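Periplasmic binding protein (Sulfurospirillum deleyianum, PDB 4PAG) probably binds a solute in the periplasm for an ABC importer, and has a histidine bound in its ligand pocket. Local coordinates at residues E167-K172 / P290-Y295. Residues are numbered along the deposited sequence; the frame is centred on the assembly and turned at random.
Sequences EKERTK and PTRYPY
Glu169 and Arg292 pair as opposite charges at the protein surface. They are modelled as a salt bridge from Glu169 OE1 to Arg292 NH2, but these two atoms sit too close to be taken literally, so the detail of the pairing is doubtful. As modelled, the carboxylate and guanidinium planes stand 63° apart, the side chains cross at about a right angle, and a coplanar two-bond pair is not seen.

With CG anti to the carbonyl carbon, the Glu169 chain runs out extended and carries its carboxylate to the guanidinium. The backbones stay apart, with the CA atoms of Glu169 and Arg292 11.4 Å from each other, and the two side chains make the contact. The Arg292 side chain also touches Phe161 of helix 141-163 and Ile165 in the loop that follows.

Glu169 ends a 3-10 turn, residues 167-169, just before strand 172-176. Arg292 sits in the loop joining helices 277-288 and 297-309. Deeper in the fold, these regions are linked by hydrogen bonds from Thr171 OG1 to Leu288 O and between Thr171 N and Tyr289 OH. Tyr293 OH is hydrogen-bonded to His282 ND1, which ties the 290-295 loop back to helix 277-288.

The contact buries just 70 Å² in total, and both partners are exposed. Solvent probably screens the charges, which is consistent with a modest electrostatic link between two surface loops.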
loop_
_atom_site.group_PDB
_atom_site.type_symbol
_atom_site.label_atom_id
_atom_site.label_comp_id
_atom_site.label_asym_id
_atom_site.label_seq_id
_atom_site.Cartn_x
_atom_site.Cartn_y
_atom_site.Cartn_z
ATOM N N GLU A 167 9.374 24.262 1.525
ATOM C CA GLU A 167 10.313 23.140 1.594
ATOM C C GLU A 167 11.159 23.158 2.867
ATOM O O GLU A 167 11.415 22.107 3.454
ATOM C CB GLU A 167 11.207 23.101 0.351
ATOM C CG GLU A 167 10.418 22.921 -0.941
ATOM C CD GLU A 167 11.116 22.026 -1.948
ATOM O OE1 GLU A 167 12.223 22.386 -2.403
ATOM O OE2 GLU A 167 10.547 20.961 -2.292
ATOM N N LYS A 168 11.556 24.351 3.302
ATOM C CA LYS A 168 12.330 24.514 4.541
ATOM C C LYS A 168 11.542 24.227 5.825
ATOM O O LYS A 168 12.135 24.110 6.890
ATOM C CB LYS A 168 12.931 25.928 4.626
ATOM C CG LYS A 168 14.337 26.050 4.055
ATOM C CD LYS A 168 14.409 25.583 2.609
ATOM C CE LYS A 168 15.632 26.146 1.901
ATOM N NZ LYS A 168 15.561 25.924 0.429
ATOM N N GLU A 169 10.218 24.132 5.726
ATOM C CA GLU A 169 9.369 23.826 6.875
ATOM C C GLU A 169 8.828 22.388 6.861
ATOM O O GLU A 169 7.972 22.051 7.674
ATOM C CB GLU A 169 8.209 24.823 6.946
ATOM C CG GLU A 169 8.650 26.250 7.262
ATOM C CD GLU A 169 7.506 27.250 7.241
ATOM O OE1 GLU A 169 6.333 26.827 7.228
ATOM O OE2 GLU A 169 7.784 28.469 7.241
ATOM N N ARG A 170 9.332 21.544 5.958
ATOM C CA ARG A 170 8.862 20.161 5.862
ATOM C C ARG A 170 9.356 19.341 7.047
ATOM O O ARG A 170 10.528 19.410 7.416
ATOM C CB ARG A 170 9.325 19.510 4.555
ATOM C CG ARG A 170 8.813 20.194 3.292
ATOM C CD ARG A 170 7.391 19.788 2.987
ATOM N NE ARG A 170 6.793 20.531 1.874
ATOM C CZ ARG A 170 6.672 20.089 0.622
ATOM N NH1 ARG A 170 7.126 18.900 0.261
ATOM N NH2 ARG A 170 6.083 20.857 -0.287
ATOM N N THR A 171 8.461 18.550 7.627
ATOM C CA THR A 171 8.758 17.785 8.839
ATOM C C THR A 171 9.737 16.646 8.549
ATOM O O THR A 171 9.481 15.821 7.684
ATOM C CB THR A 171 7.451 17.212 9.423
ATOM O OG1 THR A 171 6.553 18.289 9.702
ATOM C CG2 THR A 171 7.688 16.404 10.704
ATOM N N LYS A 172 10.852 16.598 9.279
ATOM C CA LYS A 172 11.789 15.480 9.158
ATOM C C LYS A 172 11.181 14.212 9.759
ATOM O O LYS A 172 10.703 14.218 10.898
ATOM C CB LYS A 172 13.117 15.799 9.840
ATOM C CG LYS A 172 13.893 16.928 9.174
ATOM C CD LYS A 172 14.971 17.492 10.086
ATOM C CE LYS A 172 16.085 16.497 10.354
ATOM N NZ LYS A 172 16.956 16.942 11.486
ATOM N N PRO A 290 0.487 18.385 12.752
ATOM C CA PRO A 290 -0.653 18.343 13.682
ATOM C C PRO A 290 -1.400 19.671 13.818
ATOM O O PRO A 290 -2.597 19.664 14.093
ATOM C CB PRO A 290 -0.027 17.926 15.021
ATOM C CG PRO A 290 1.431 18.142 14.877
ATOM C CD PRO A 290 1.756 18.031 13.413
ATOM N N THR A 291 -0.714 20.791 13.619
ATOM C CA THR A 291 -1.372 22.090 13.700
ATOM C C THR A 291 -1.853 22.611 12.338
ATOM O O THR A 291 -2.837 23.338 12.278
ATOM C CB THR A 291 -0.467 23.138 14.373
ATOM O OG1 THR A 291 0.726 23.314 13.602
ATOM C CG2 THR A 291 -0.101 22.690 15.772
ATOM N N ARG A 292 -1.181 22.240 11.252
ATOM C CA ARG A 292 -1.521 22.762 9.921
ATOM C C ARG A 292 -2.501 21.870 9.149
ATOM O O ARG A 292 -3.250 22.365 8.316
ATOM C CB ARG A 292 -0.261 22.955 9.074
ATOM C CG ARG A 292 0.702 24.052 9.537
ATOM C CD ARG A 292 2.136 23.616 9.242
ATOM N NE ARG A 292 3.097 24.701 9.066
ATOM C CZ ARG A 292 3.170 25.495 7.998
ATOM N NH1 ARG A 292 2.307 25.384 6.993
ATOM N NH2 ARG A 292 4.098 26.436 7.946
ATOM N N TYR A 293 -2.493 20.565 9.401
ATOM C CA TYR A 293 -3.346 19.642 8.635
ATOM C C TYR A 293 -4.814 20.039 8.813
ATOM O O TYR A 293 -5.321 20.012 9.916
ATOM C CB TYR A 293 -3.116 18.196 9.081
ATOM C CG TYR A 293 -3.942 17.188 8.324
ATOM C CD1 TYR A 293 -3.595 16.799 7.034
ATOM C CD2 TYR A 293 -5.067 16.616 8.898
ATOM C CE1 TYR A 293 -4.361 15.870 6.334
ATOM C CE2 TYR A 293 -5.832 15.691 8.208
ATOM C CZ TYR A 293 -5.471 15.325 6.933
ATOM O OH TYR A 293 -6.247 14.413 6.270
ATOM N N PRO A 294 -5.499 20.417 7.722
ATOM C CA PRO A 294 -6.806 21.054 7.852
ATOM C C PRO A 294 -8.035 20.136 7.850
ATOM O O PRO A 294 -9.147 20.640 7.959
ATOM C CB PRO A 294 -6.847 21.960 6.621
ATOM C CG PRO A 294 -6.145 21.162 5.594
ATOM C CD PRO A 294 -5.050 20.417 6.319
ATOM N N TYR A 295 -7.858 18.824 7.725
ATOM C CA TYR A 295 -8.996 17.898 7.668
ATOM C C TYR A 295 -9.182 17.148 8.982
ATOM O O TYR A 295 -8.331 17.209 9.868
ATOM C CB TYR A 295 -8.824 16.919 6.499
ATOM C CG TYR A 295 -8.663 17.643 5.184
ATOM C CD1 TYR A 295 -9.746 18.308 4.603
ATOM C CD2 TYR A 295 -7.429 17.708 4.541
ATOM C CE1 TYR A 295 -9.607 19.001 3.404
ATOM C CE2 TYR A 295 -7.281 18.400 3.347
ATOM C CZ TYR A 295 -8.374 19.041 2.789
ATOM O OH TYR A 295 -8.226 19.723 1.616
#